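Local coordinates for protein oxidoreductase, zinc-binding dehydrogenase family (PDB 5K1S) that is a zinc-containing medium-chain reductase involved in an alternative route to isovaleryl coenzyme A in Myxococcus xanthus and probably works with NADP, at residues L48-A53 with A139-A144; G66-T71 with F130-P135; A102-M107 with Y307-A312; G184-I189 with A251-A256. One frame throughout, in Å; residues are numbered along the deposited sequence. Where two conformers were deposited one is given.

Overall arrangement
Interactions 1, 2 and 3 cluster in and around the GroES-like domain, their centres about 16 to 17 Å apart. Along the chain, interaction 2 is nested inside the loop closed by interaction 1, and interaction 3 crosses both; interaction 4 follows them, inside the loop of interaction 3. F130 of interaction 2 touches M142 and A144 of interaction 1, and its backbone N probably hydrogen-bonds Q105 O of interaction 3. Strands 46-56, 141-145 and 100-103 belong to one sheet. Interaction 4 lies in the six-stranded parallel sheet of the Rossmann domain, its centre about 41 Å from that of interaction 1. Interaction 3 links the two domains, because segment 307-312 follows strand 302-305 of that parallel sheet.

Interaction 1. Residues L48-A53 with A139-A144; sequences LLRVHA and AQFMVA
L49 and M142 form the hydrogen-bonded pair at the middle of this antiparallel strand contact. L49 N donates to M142 O at 2.8 Å, and M142 N answers to L49 O at 3.2 Å. A third backbone bond, V51 N to Q140 O at 2.8 Å, extends the pairing toward the loop. L48 with V143 and R50 with F141 are the non-hydrogen-bonded pairs. F141 CA also gives a CA-H...O contact to L49 O.

Apolar packing covers both faces of the sheet. On the face of L49 and M142, L49 CB lies 4.0 Å from M142 CG, while L49 CD1 reaches A144 CB. V51 CG2 comes to 3.8 Å from the same CG of M142, the two side chains crossing at about a right angle. The first torsion of M142 (chi1 68°) sets its CG between the backbone N and the carbonyl carbon, where both neighbours meet it. On the other face, L48 CD1 touches V143 CG2 at 4.1 Å and F141 CB at 4.2 Å.

R50 meets F141 through its aliphatic part. R50 CG comes against F141 at CE2 (3.5 Å), while the guanidinium lies farther off. M18, M39 and I86 also touch F141.

The polar end of Q140 turns elsewhere, bonding K19 N and P360 O. Strand 80-88 pairs with the 46-56 strand as well, and H52 and A53 both face A82 in a classic beta bulge. Such antiparallel pairing belongs to the GroES-like fold of zinc-binding medium-chain reductases.

Interaction 2. Residues G66-T71 with F130-P135; sequences GNLPRT and FGEELP
R70 meets E133 because its chain bends at chi3 (-67°), which sets NE on the side of the carboxylate. E132 has CG beside its backbone N (chi1 -67°), and this CG lies against T71. The contact joins two loops of the GroES-like domain. One contains a type I beta turn from L68 to T71, closed by a bond from T71 N to L68 O. The other runs through G131, whose N bonds L134 O.

The charged pair lies at the outer side. R70 NE approaches E133 OE2 in a salt bridge, but the hydrogen bond within it is weak, with an angle of 124° at the hydrogen. The guanidinium and carboxylate planes are well out of coplanar. E133 was deposited in two conformers, so the pairing holds for one of them and is doubtful as a permanent bond. R70 CB also packs against E133 CG at 4.0 Å.

E132 fills the inner part. Its side chain crosses that of T71 at about a right angle and that of L68 obliquely. L68 CD1 is 3.9 Å from E132 OE1. The other oxygen, OE2, accepts a hydrogen bond from H59 NE2 on helix 58-64. An alanine at E132 would probably leave H59 NE2 without this acceptor and open a gap beside L68 and T71.

N63 ties the two loops together from the same helix: its OD1 bonds T71 OG1 and its ND2 bonds G131 O. At its nearest approach the E132 side chain is about 8 Å from the zinc ion held by C57, H79 and C166. At the closest point between T71 and E132, T71 OG1 lies 3.3 Å from E132 CG.

Interaction 3. Residues A102-M107 with Y307-A312; sequences ATLQRM and YATTQA
Y307 meets R106 first, with its CE2 4.2 Å from R106 CD. The two side chains cross at about a right angle. The polar end of R106 goes elsewhere, with NH1 bonded to N120 O. The backbone N of Y307 bonds E300 of the second subunit, so the contact borders the subunit interface.

A308 follows, and its CA lies 3.5 Å from Q105 OE1. Its CB touches R106 CD from the other segment.

T309 is joined to Q105 and R106 through a water. The water donates to T309 O and to Q105 OE1, each at 2.9 Å, and accepts from R106 N at 3.2 Å. Three polar groups of two chain segments are thus satisfied by one solvent molecule. T309 CG2 also packs on L104 CD2 at 4.2 Å.

T310 is the N-cap of helix 311-323. L104 CD2 approaches its carbonyl O. Q311 begins the helix, and L104 CD1 lies 3.7 Å from its backbone N. L104 CG stands anti to its own carbonyl carbon (chi1 -72°), which places it on the side of the T309-Q311 backbone that its two methyls meet.

The contact joins the GroES-like domain to a connection leaving the Rossmann sheet, which is the interdomain region of medium-chain reductases. The Q105 side chain comes within about 4 Å of the zinc bound by C57, H79 and C166, placing this junction beside that metal site.

Interaction 4. Residues G184-I189 with A251-A256; sequences GETVLI and AGVDVA
D254 OD1 is gripped by two donors of T186. The backbone N of T186 reaches it at 3.0 Å, nearly straight at 175°, and T186 OG1 donates at 2.9 Å. Both meet the anti side of the carboxylate oxygen, but from opposite faces of its plane. T186 chi1 (54°) sets OG1 between backbone N and carbonyl carbon, facing the oxygen that N reaches.

The backbone carries on the pairing. D254 N donates to T186 O at 3.1 Å, and V255 N adds a weak bond to the same oxygen. L188 N bonds V255 O at 2.9 Å. V187 pairs with V255 and L188 with A256 in parallel register.

Apolar side chains pack on both faces. V187 CG2 lies alongside V255 CG1 at 3.7 Å. L188 CB touches V253 CG2 and A256 CB at 4.0 Å. Strands 186-190 and 253-258 are neighbours in the parallel sheet of the Rossmann domain, far from the zinc sites.

An alanine at D254 would probably leave T186 N and OG1 without their shared acceptor. E185 CG packs on D254 CB, while E185 OE1 is held by R182 N and salt-bridged to R277. That bridge would tend to offset repulsion between the two nearby carboxylates.

Interaction 1. Residues L48-A53 with A139-A144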
loop_
_atom_site.group_PDB
_atom_site.type_symbol
_atom_site.label_atom_id
_atom_site.label_comp_id
_atom_site.label_asym_id
_atom_site.label_seq_id
_atom_site.Cartn_x
_atom_site.Cartn_y
_atom_site.Cartn_z
ATOM N N LEU A 48 -3.941 -10.864 -36.737
ATOM C CA LEU A 48 -5.372 -10.966 -36.989
ATOM C C LEU A 48 -5.903 -12.214 -36.295
ATOM O O LEU A 48 -5.423 -13.322 -36.553
ATOM C CB LEU A 48 -5.670 -11.018 -38.486
ATOM C CG LEU A 48 -7.145 -11.167 -38.875
ATOM C CD1 LEU A 48 -7.974 -10.001 -38.352
ATOM C CD2 LEU A 48 -7.296 -11.287 -40.381
ATOM N N LEU A 49 -6.891 -12.031 -35.425
ATOM C CA LEU A 49 -7.451 -13.114 -34.634
ATOM C C LEU A 49 -8.834 -13.495 -35.143
ATOM O O LEU A 49 -9.605 -12.646 -35.597
ATOM C CB LEU A 49 -7.551 -12.726 -33.156
ATOM C CG LEU A 49 -6.259 -12.738 -32.342
ATOM C CD1 LEU A 49 -6.522 -12.173 -30.960
ATOM C CD2 LEU A 49 -5.688 -14.146 -32.241
ATOM N N ARG A 50 -9.134 -14.787 -35.059
ATOM C CA ARG A 50 -10.464 -15.314 -35.345
ATOM C C ARG A 50 -11.112 -15.591 -33.995
ATOM O O ARG A 50 -10.839 -16.611 -33.358
ATOM C CB ARG A 50 -10.378 -16.566 -36.211
ATOM C CG ARG A 50 -11.659 -16.913 -36.954
ATOM C CD ARG A 50 -12.639 -17.689 -36.093
ATOM N NE ARG A 50 -13.397 -18.653 -36.888
ATOM C CZ ARG A 50 -13.001 -19.897 -37.144
ATOM N NH1 ARG A 50 -11.846 -20.351 -36.668
ATOM N NH2 ARG A 50 -13.761 -20.696 -37.883
ATOM N N VAL A 51 -11.964 -14.668 -33.554
ATOM C CA VAL A 51 -12.490 -14.713 -32.196
ATOM C C VAL A 51 -13.468 -15.873 -32.076
ATOM O O VAL A 51 -14.474 -15.933 -32.792
ATOM C CB VAL A 51 -13.163 -13.384 -31.827
ATOM C CG1 VAL A 51 -13.595 -13.397 -30.364
ATOM C CG2 VAL A 51 -12.224 -12.213 -32.103
ATOM N N HIS A 52 -13.172 -16.801 -31.166
ATOM C CA HIS A 52 -14.086 -17.886 -30.845
ATOM C C HIS A 52 -14.959 -17.583 -29.638
ATOM O O HIS A 52 -16.017 -18.204 -29.486
ATOM C CB HIS A 52 -13.306 -19.181 -30.582
ATOM C CG HIS A 52 -12.718 -19.793 -31.814
ATOM N ND1 HIS A 52 -13.402 -20.701 -32.593
ATOM C CD2 HIS A 52 -11.510 -19.626 -32.403
ATOM C CE1 HIS A 52 -12.640 -21.069 -33.607
ATOM N NE2 HIS A 52 -11.486 -20.431 -33.515
ATOM N N ALA A 53 -14.545 -16.649 -28.787
ATOM C CA ALA A 53 -15.309 -16.298 -27.601
ATOM C C ALA A 53 -14.773 -14.986 -27.048
ATOM O O ALA A 53 -13.587 -14.675 -27.195
ATOM C CB ALA A 53 -15.229 -17.401 -26.540
ATOM N N ALA A 139 -16.910 -9.551 -31.836
ATOM C CA ALA A 139 -16.870 -9.667 -33.285
ATOM C C ALA A 139 -16.229 -10.994 -33.658
ATOM O O ALA A 139 -15.651 -11.686 -32.817
ATOM C CB ALA A 139 -16.113 -8.491 -33.905
ATOM N N GLN A 140 -16.346 -11.346 -34.942
ATOM C CA GLN A 140 -15.749 -12.578 -35.444
ATOM C C GLN A 140 -14.234 -12.479 -35.558
ATOM O O GLN A 140 -13.555 -13.511 -35.534
ATOM C CB GLN A 140 -16.338 -12.933 -36.810
ATOM C CG GLN A 140 -17.824 -13.236 -36.785
ATOM C CD GLN A 140 -18.373 -13.569 -38.159
ATOM O OE1 GLN A 140 -18.260 -12.778 -39.095
ATOM N NE2 GLN A 140 -18.970 -14.748 -38.286
ATOM N N PHE A 141 -13.694 -11.268 -35.677
ATOM C CA PHE A 141 -12.269 -11.063 -35.878
ATOM C C PHE A 141 -11.836 -9.801 -35.148
ATOM O O PHE A 141 -12.657 -8.956 -34.786
ATOM C CB PHE A 141 -11.906 -10.934 -37.366
ATOM C CG PHE A 141 -12.324 -12.107 -38.203
ATOM C CD1 PHE A 141 -13.597 -12.165 -38.748
ATOM C CD2 PHE A 141 -11.441 -13.142 -38.460
ATOM C CE1 PHE A 141 -13.983 -13.239 -39.523
ATOM C CE2 PHE A 141 -11.823 -14.219 -39.237
ATOM C CZ PHE A 141 -13.094 -14.268 -39.768
ATOM N N MET A 142 -10.527 -9.679 -34.943
ATOM C CA MET A 142 -9.956 -8.490 -34.326
ATOM C C MET A 142 -8.450 -8.521 -34.520
ATOM O O MET A 142 -7.834 -9.592 -34.523
ATOM C CB MET A 142 -10.294 -8.409 -32.832
ATOM C CG MET A 142 -9.637 -9.485 -31.980
ATOM S SD MET A 142 -10.164 -9.442 -30.253
ATOM C CE MET A 142 -9.505 -7.859 -29.733
ATOM N N VAL A 143 -7.872 -7.343 -34.687
ATOM C CA VAL A 143 -6.424 -7.191 -34.751
ATOM C C VAL A 143 -5.902 -6.969 -33.340
ATOM O O VAL A 143 -6.562 -6.355 -32.498
ATOM C CB VAL A 143 -6.031 -6.040 -35.700
ATOM C CG1 VAL A 143 -4.570 -5.641 -35.510
ATOM C CG2 VAL A 143 -6.270 -6.459 -37.139
ATOM N N ALA A 144 -4.703 -7.474 -33.081
ATOM C CA ALA A 144 -4.112 -7.379 -31.755
ATOM C C ALA A 144 -2.598 -7.252 -31.859
ATOM O O ALA A 144 -1.949 -8.114 -32.465
ATOM C CB ALA A 144 -4.475 -8.606 -30.918
#

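Interaction 2. Residues G66-T71 with F130-P135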
loop_
_atom_site.group_PDB
_atom_site.type_symbol
_atom_site.label_atom_id
_atom_site.label_comp_id
_atom_site.label_asym_id
_atom_site.label_seq_id
_atom_site.Cartn_x
_atom_site.Cartn_y
_atom_site.Cartn_z
ATOM N N GLY A 66 -20.827 5.185 -22.279
ATOM C CA GLY A 66 -20.055 6.372 -22.576
ATOM C C GLY A 66 -19.205 6.874 -21.431
ATOM O O GLY A 66 -18.641 7.970 -21.532
ATOM N N ASN A 67 -19.086 6.106 -20.350
ATOM C CA ASN A 67 -18.349 6.532 -19.171
ATOM C C ASN A 67 -16.867 6.184 -19.240
ATOM O O ASN A 67 -16.162 6.348 -18.241
ATOM C CB ASN A 67 -18.981 5.921 -17.918
ATOM C CG ASN A 67 -20.361 6.490 -17.630
ATOM O OD1 ASN A 67 -20.619 7.666 -17.876
ATOM N ND2 ASN A 67 -21.256 5.655 -17.118
ATOM N N LEU A 68 -16.387 5.703 -20.385
ATOM C CA LEU A 68 -14.957 5.595 -20.647
ATOM C C LEU A 68 -14.578 6.686 -21.639
ATOM O O LEU A 68 -14.978 6.608 -22.812
ATOM C CB LEU A 68 -14.597 4.215 -21.199
ATOM C CG LEU A 68 -14.306 3.127 -20.160
ATOM C CD1 LEU A 68 -13.021 3.421 -19.396
ATOM C CD2 LEU A 68 -15.463 2.979 -19.194
ATOM N N PRO A 69 -13.824 7.714 -21.239
ATOM C CA PRO A 69 -13.699 8.899 -22.106
ATOM C C PRO A 69 -13.086 8.620 -23.467
ATOM O O PRO A 69 -13.465 9.273 -24.447
ATOM C CB PRO A 69 -12.814 9.846 -21.279
ATOM C CG PRO A 69 -12.900 9.347 -19.879
ATOM C CD PRO A 69 -13.065 7.870 -19.987
ATOM N N ARG A 70 -12.153 7.679 -23.569
ATOM C CA ARG A 70 -11.419 7.480 -24.810
ATOM C C ARG A 70 -12.138 6.571 -25.800
ATOM O O ARG A 70 -11.642 6.387 -26.917
ATOM C CB ARG A 70 -10.024 6.925 -24.510
ATOM C CG ARG A 70 -9.127 7.928 -23.799
ATOM C CD ARG A 70 -7.657 7.564 -23.913
ATOM N NE ARG A 70 -7.338 6.334 -23.194
ATOM C CZ ARG A 70 -7.010 6.274 -21.907
ATOM N NH1 ARG A 70 -6.736 5.099 -21.352
ATOM N NH2 ARG A 70 -6.957 7.378 -21.172
ATOM N N THR A 71 -13.286 6.006 -25.437
ATOM C CA THR A 71 -14.075 5.241 -26.391
ATOM C C THR A 71 -14.855 6.190 -27.294
ATOM O O THR A 71 -15.268 7.275 -26.877
ATOM C CB THR A 71 -15.036 4.293 -25.673
ATOM O OG1 THR A 71 -14.342 3.602 -24.626
ATOM C CG2 THR A 71 -15.611 3.270 -26.649
ATOM N N PHE A 130 -8.448 -2.842 -25.170
ATOM C CA PHE A 130 -9.267 -3.561 -26.135
ATOM C C PHE A 130 -10.736 -3.239 -25.897
ATOM O O PHE A 130 -11.210 -3.224 -24.758
ATOM C CB PHE A 130 -9.025 -5.065 -26.029
ATOM C CG PHE A 130 -7.702 -5.504 -26.580
ATOM C CD1 PHE A 130 -6.574 -5.526 -25.777
ATOM C CD2 PHE A 130 -7.584 -5.896 -27.902
ATOM C CE1 PHE A 130 -5.355 -5.928 -26.286
ATOM C CE2 PHE A 130 -6.365 -6.295 -28.417
ATOM C CZ PHE A 130 -5.251 -6.312 -27.608
ATOM N N GLY A 131 -11.459 -2.967 -26.981
ATOM C CA GLY A 131 -12.834 -2.530 -26.872
ATOM C C GLY A 131 -13.003 -1.048 -26.635
ATOM O O GLY A 131 -14.135 -0.594 -26.423
ATOM N N GLU A 132 -11.915 -0.278 -26.660
ATOM C CA GLU A 132 -11.988 1.167 -26.488
ATOM C C GLU A 132 -11.239 1.864 -27.618
ATOM O O GLU A 132 -11.798 2.063 -28.699
ATOM C CB GLU A 132 -11.437 1.565 -25.118
ATOM C CG GLU A 132 -12.299 1.069 -23.965
ATOM C CD GLU A 132 -11.614 1.175 -22.620
ATOM O OE1 GLU A 132 -10.845 2.138 -22.411
ATOM O OE2 GLU A 132 -11.840 0.286 -21.772
ATOM N N GLU A 133 -9.973 2.230 -27.400
ATOM C CA GLU A 133 -9.220 2.907 -28.449
ATOM C C GLU A 133 -9.009 2.003 -29.657
ATOM O O GLU A 133 -8.931 2.493 -30.790
ATOM C CB GLU A 133 -7.873 3.390 -27.911
ATOM C CG GLU A 133 -7.964 4.141 -26.592
ATOM C CD GLU A 133 -6.781 5.061 -26.361
ATOM O OE1 GLU A 133 -6.395 5.785 -27.303
ATOM O OE2 GLU A 133 -6.232 5.056 -25.239
ATOM N N LEU A 134 -8.914 0.693 -29.440
ATOM C CA LEU A 134 -8.823 -0.239 -30.551
ATOM C C LEU A 134 -9.945 -1.269 -30.455
ATOM O O LEU A 134 -10.402 -1.594 -29.353
ATOM C CB LEU A 134 -7.459 -0.944 -30.595
ATOM C CG LEU A 134 -6.915 -1.570 -29.315
ATOM C CD1 LEU A 134 -7.458 -2.969 -29.146
ATOM C CD2 LEU A 134 -5.395 -1.588 -29.333
ATOM N N PRO A 135 -10.419 -1.789 -31.589
ATOM C CA PRO A 135 -11.635 -2.610 -31.571
ATOM C C PRO A 135 -11.509 -3.820 -30.656
ATOM O O PRO A 135 -10.423 -4.367 -30.449
ATOM C CB PRO A 135 -11.800 -3.032 -33.035
ATOM C CG PRO A 135 -11.064 -1.998 -33.811
ATOM C CD PRO A 135 -9.902 -1.609 -32.956
#

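Interaction 3. Residues A102-M107 with Y307-A312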
loop_
_atom_site.group_PDB
_atom_site.type_symbol
_atom_site.label_atom_id
_atom_site.label_comp_id
_atom_site.label_asym_id
_atom_site.label_seq_id
_atom_site.Cartn_x
_atom_site.Cartn_y
_atom_site.Cartn_z
ATOM N N ALA A 102 -5.175 -15.085 -26.350
ATOM C CA ALA A 102 -6.204 -14.416 -25.564
ATOM C C ALA A 102 -5.727 -13.007 -25.248
ATOM O O ALA A 102 -4.584 -12.819 -24.823
ATOM C CB ALA A 102 -6.506 -15.176 -24.269
ATOM N N THR A 103 -6.600 -12.025 -25.451
ATOM C CA THR A 103 -6.218 -10.626 -25.315
ATOM C C THR A 103 -6.148 -10.209 -23.850
ATOM O O THR A 103 -6.899 -10.699 -23.002
ATOM C CB THR A 103 -7.212 -9.723 -26.046
ATOM O OG1 THR A 103 -8.529 -9.940 -25.525
ATOM C CG2 THR A 103 -7.203 -10.004 -27.546
ATOM N N LEU A 104 -5.227 -9.291 -23.563
ATOM C CA LEU A 104 -5.185 -8.615 -22.278
ATOM C C LEU A 104 -6.287 -7.559 -22.222
ATOM O O LEU A 104 -7.096 -7.413 -23.144
ATOM C CB LEU A 104 -3.815 -7.978 -22.051
ATOM C CG LEU A 104 -2.628 -8.900 -21.764
ATOM C CD1 LEU A 104 -1.334 -8.112 -21.820
ATOM C CD2 LEU A 104 -2.776 -9.564 -20.411
ATOM N N GLN A 105 -6.320 -6.805 -21.126
ATOM C CA GLN A 105 -7.254 -5.691 -21.024
ATOM C C GLN A 105 -6.714 -4.462 -21.747
ATOM O O GLN A 105 -7.421 -3.848 -22.555
ATOM C CB GLN A 105 -7.530 -5.376 -19.555
ATOM C CG GLN A 105 -8.190 -6.525 -18.795
ATOM C CD GLN A 105 -7.460 -6.902 -17.518
ATOM O OE1 GLN A 105 -6.364 -6.416 -17.244
ATOM N NE2 GLN A 105 -8.068 -7.779 -16.731
ATOM N N ARG A 106 -5.463 -4.098 -21.477
ATOM C CA ARG A 106 -4.850 -2.902 -22.034
ATOM C C ARG A 106 -3.463 -3.233 -22.566
ATOM O O ARG A 106 -2.885 -4.278 -22.260
ATOM C CB ARG A 106 -4.753 -1.785 -20.986
ATOM C CG ARG A 106 -3.924 -2.166 -19.768
ATOM C CD ARG A 106 -3.801 -1.021 -18.780
ATOM N NE ARG A 106 -2.983 0.077 -19.290
ATOM C CZ ARG A 106 -1.655 0.064 -19.337
ATOM N NH1 ARG A 106 -0.981 -0.999 -18.920
ATOM N NH2 ARG A 106 -0.996 1.111 -19.810
ATOM N N MET A 107 -2.928 -2.314 -23.363
ATOM C CA MET A 107 -1.613 -2.476 -23.955
ATOM C C MET A 107 -0.536 -1.916 -23.029
ATOM O O MET A 107 -0.810 -1.405 -21.940
ATOM C CB MET A 107 -1.559 -1.792 -25.323
ATOM C CG MET A 107 -2.260 -2.556 -26.433
ATOM S SD MET A 107 -1.630 -4.233 -26.632
ATOM C CE MET A 107 0.095 -3.917 -27.004
ATOM N N TYR A 307 -3.392 -3.573 -10.195
ATOM C CA TYR A 307 -4.182 -3.107 -11.326
ATOM C C TYR A 307 -3.763 -3.833 -12.596
ATOM O O TYR A 307 -2.573 -4.052 -12.833
ATOM C CB TYR A 307 -4.023 -1.591 -11.506
ATOM C CG TYR A 307 -4.798 -1.010 -12.671
ATOM C CD1 TYR A 307 -6.184 -0.949 -12.647
ATOM C CD2 TYR A 307 -4.139 -0.507 -13.787
ATOM C CE1 TYR A 307 -6.895 -0.417 -13.705
ATOM C CE2 TYR A 307 -4.841 0.031 -14.851
ATOM C CZ TYR A 307 -6.220 0.074 -14.806
ATOM O OH TYR A 307 -6.923 0.609 -15.864
ATOM N N ALA A 308 -4.754 -4.213 -13.402
ATOM C CA ALA A 308 -4.511 -4.769 -14.729
ATOM C C ALA A 308 -3.758 -6.094 -14.670
ATOM O O ALA A 308 -3.486 -6.620 -13.587
ATOM C CB ALA A 308 -3.737 -3.766 -15.586
ATOM N N THR A 309 -3.420 -6.636 -15.839
ATOM C CA THR A 309 -2.725 -7.908 -15.955
ATOM C C THR A 309 -1.649 -7.783 -17.024
ATOM O O THR A 309 -1.840 -7.088 -18.026
ATOM C CB THR A 309 -3.696 -9.045 -16.314
ATOM O OG1 THR A 309 -4.770 -9.080 -15.367
ATOM C CG2 THR A 309 -2.984 -10.392 -16.315
ATOM N N THR A 310 -0.524 -8.455 -16.808
ATOM C CA THR A 310 0.594 -8.412 -17.738
ATOM C C THR A 310 0.558 -9.615 -18.676
ATOM O O THR A 310 -0.175 -10.585 -18.471
ATOM C CB THR A 310 1.930 -8.375 -16.988
ATOM O OG1 THR A 310 2.117 -9.603 -16.276
ATOM C CG2 THR A 310 1.967 -7.210 -16.013
ATOM N N GLN A 311 1.379 -9.535 -19.724
ATOM C CA GLN A 311 1.448 -10.617 -20.701
ATOM C C GLN A 311 1.931 -11.909 -20.051
ATOM O O GLN A 311 1.463 -13.001 -20.395
ATOM C CB GLN A 311 2.367 -10.210 -21.852
ATOM C CG GLN A 311 2.237 -11.066 -23.093
ATOM C CD GLN A 311 3.025 -10.510 -24.267
ATOM O OE1 GLN A 311 4.127 -9.987 -24.098
ATOM N NE2 GLN A 311 2.457 -10.614 -25.463
ATOM N N ALA A 312 2.863 -11.803 -19.101
ATOM C CA ALA A 312 3.358 -12.990 -18.415
ATOM C C ALA A 312 2.311 -13.558 -17.468
ATOM O O ALA A 312 2.134 -14.780 -17.389
ATOM C CB ALA A 312 4.640 -12.658 -17.654
HETATM O O HOH W 1 -4.197 -5.851 -19.071
#

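Interaction 4. Residues G184-I189 with A251-A256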
loop_
_atom_site.group_PDB
_atom_site.type_symbol
_atom_site.label_atom_id
_atom_site.label_comp_id
_atom_site.label_asym_id
_atom_site.label_seq_id
_atom_site.Cartn_x
_atom_site.Cartn_y
_atom_site.Cartn_z
ATOM N N GLY A 184 1.943 -21.221 3.924
ATOM C CA GLY A 184 1.876 -21.147 5.366
ATOM C C GLY A 184 1.162 -19.920 5.891
ATOM O O GLY A 184 0.693 -19.936 7.038
ATOM N N GLU A 185 1.062 -18.862 5.092
ATOM C CA GLU A 185 0.378 -17.654 5.518
ATOM C C GLU A 185 -1.135 -17.847 5.471
ATOM O O GLU A 185 -1.659 -18.709 4.761
ATOM C CB GLU A 185 0.776 -16.469 4.636
ATOM C CG GLU A 185 2.175 -15.938 4.899
ATOM C CD GLU A 185 2.560 -14.820 3.948
ATOM O OE1 GLU A 185 2.157 -14.876 2.768
ATOM O OE2 GLU A 185 3.262 -13.882 4.383
ATOM N N THR A 186 -1.834 -17.026 6.248
ATOM C CA THR A 186 -3.290 -16.999 6.260
ATOM C C THR A 186 -3.767 -15.822 5.422
ATOM O O THR A 186 -3.333 -14.685 5.637
ATOM C CB THR A 186 -3.826 -16.886 7.688
ATOM O OG1 THR A 186 -3.229 -15.756 8.336
ATOM C CG2 THR A 186 -3.513 -18.147 8.482
ATOM N N VAL A 187 -4.655 -16.096 4.469
ATOM C CA VAL A 187 -5.101 -15.109 3.492
ATOM C C VAL A 187 -6.570 -14.802 3.743
ATOM O O VAL A 187 -7.395 -15.718 3.854
ATOM C CB VAL A 187 -4.888 -15.610 2.053
ATOM C CG1 VAL A 187 -5.263 -14.525 1.049
ATOM C CG2 VAL A 187 -3.446 -16.057 1.853
ATOM N N LEU A 188 -6.892 -13.515 3.825
ATOM C CA LEU A 188 -8.268 -13.051 3.915
ATOM C C LEU A 188 -8.704 -12.537 2.550
ATOM O O LEU A 188 -7.998 -11.736 1.931
ATOM C CB LEU A 188 -8.407 -11.946 4.964
ATOM C CG LEU A 188 -9.788 -11.295 5.080
ATOM C CD1 LEU A 188 -10.833 -12.319 5.495
ATOM C CD2 LEU A 188 -9.748 -10.136 6.060
ATOM N N ILE A 189 -9.859 -13.001 2.083
ATOM C CA ILE A 189 -10.395 -12.606 0.786
ATOM C C ILE A 189 -11.818 -12.112 0.995
ATOM O O ILE A 189 -12.656 -12.837 1.545
ATOM C CB ILE A 189 -10.368 -13.762 -0.229
ATOM C CG1 ILE A 189 -8.941 -14.298 -0.388
ATOM C CG2 ILE A 189 -10.922 -13.297 -1.575
ATOM C CD1 ILE A 189 -8.834 -15.535 -1.265
ATOM N N ALA A 251 -4.808 -14.084 16.338
ATOM C CA ALA A 251 -3.561 -13.607 15.753
ATOM C C ALA A 251 -3.780 -12.655 14.587
ATOM O O ALA A 251 -2.955 -11.758 14.369
ATOM C CB ALA A 251 -2.714 -14.792 15.282
ATOM N N GLY A 252 -4.866 -12.819 13.840
ATOM C CA GLY A 252 -5.075 -12.056 12.628
ATOM C C GLY A 252 -4.592 -12.810 11.407
ATOM O O GLY A 252 -4.208 -13.982 11.463
ATOM N N VAL A 253 -4.611 -12.113 10.274
ATOM C CA VAL A 253 -4.183 -12.688 9.007
ATOM C C VAL A 253 -2.887 -12.019 8.568
ATOM O O VAL A 253 -2.570 -10.890 8.956
ATOM C CB VAL A 253 -5.263 -12.558 7.912
ATOM C CG1 VAL A 253 -6.494 -13.371 8.284
ATOM C CG2 VAL A 253 -5.628 -11.098 7.683
ATOM N N ASP A 254 -2.125 -12.741 7.745
ATOM C CA ASP A 254 -0.869 -12.212 7.229
ATOM C C ASP A 254 -1.103 -11.273 6.052
ATOM O O ASP A 254 -0.448 -10.230 5.946
ATOM C CB ASP A 254 0.051 -13.361 6.813
ATOM C CG ASP A 254 0.383 -14.288 7.965
ATOM O OD1 ASP A 254 -0.371 -15.259 8.184
ATOM O OD2 ASP A 254 1.399 -14.046 8.651
ATOM N N VAL A 255 -2.029 -11.626 5.163
ATOM C CA VAL A 255 -2.328 -10.832 3.978
ATOM C C VAL A 255 -3.831 -10.866 3.743
ATOM O O VAL A 255 -4.515 -11.824 4.114
ATOM C CB VAL A 255 -1.560 -11.349 2.737
ATOM C CG1 VAL A 255 -1.863 -12.818 2.494
ATOM C CG2 VAL A 255 -1.889 -10.520 1.499
ATOM N N ALA A 256 -4.345 -9.804 3.123
ATOM C CA ALA A 256 -5.762 -9.696 2.807
ATOM C C ALA A 256 -5.926 -9.250 1.362
ATOM O O ALA A 256 -5.242 -8.325 0.911
ATOM C CB ALA A 256 -6.468 -8.712 3.745
#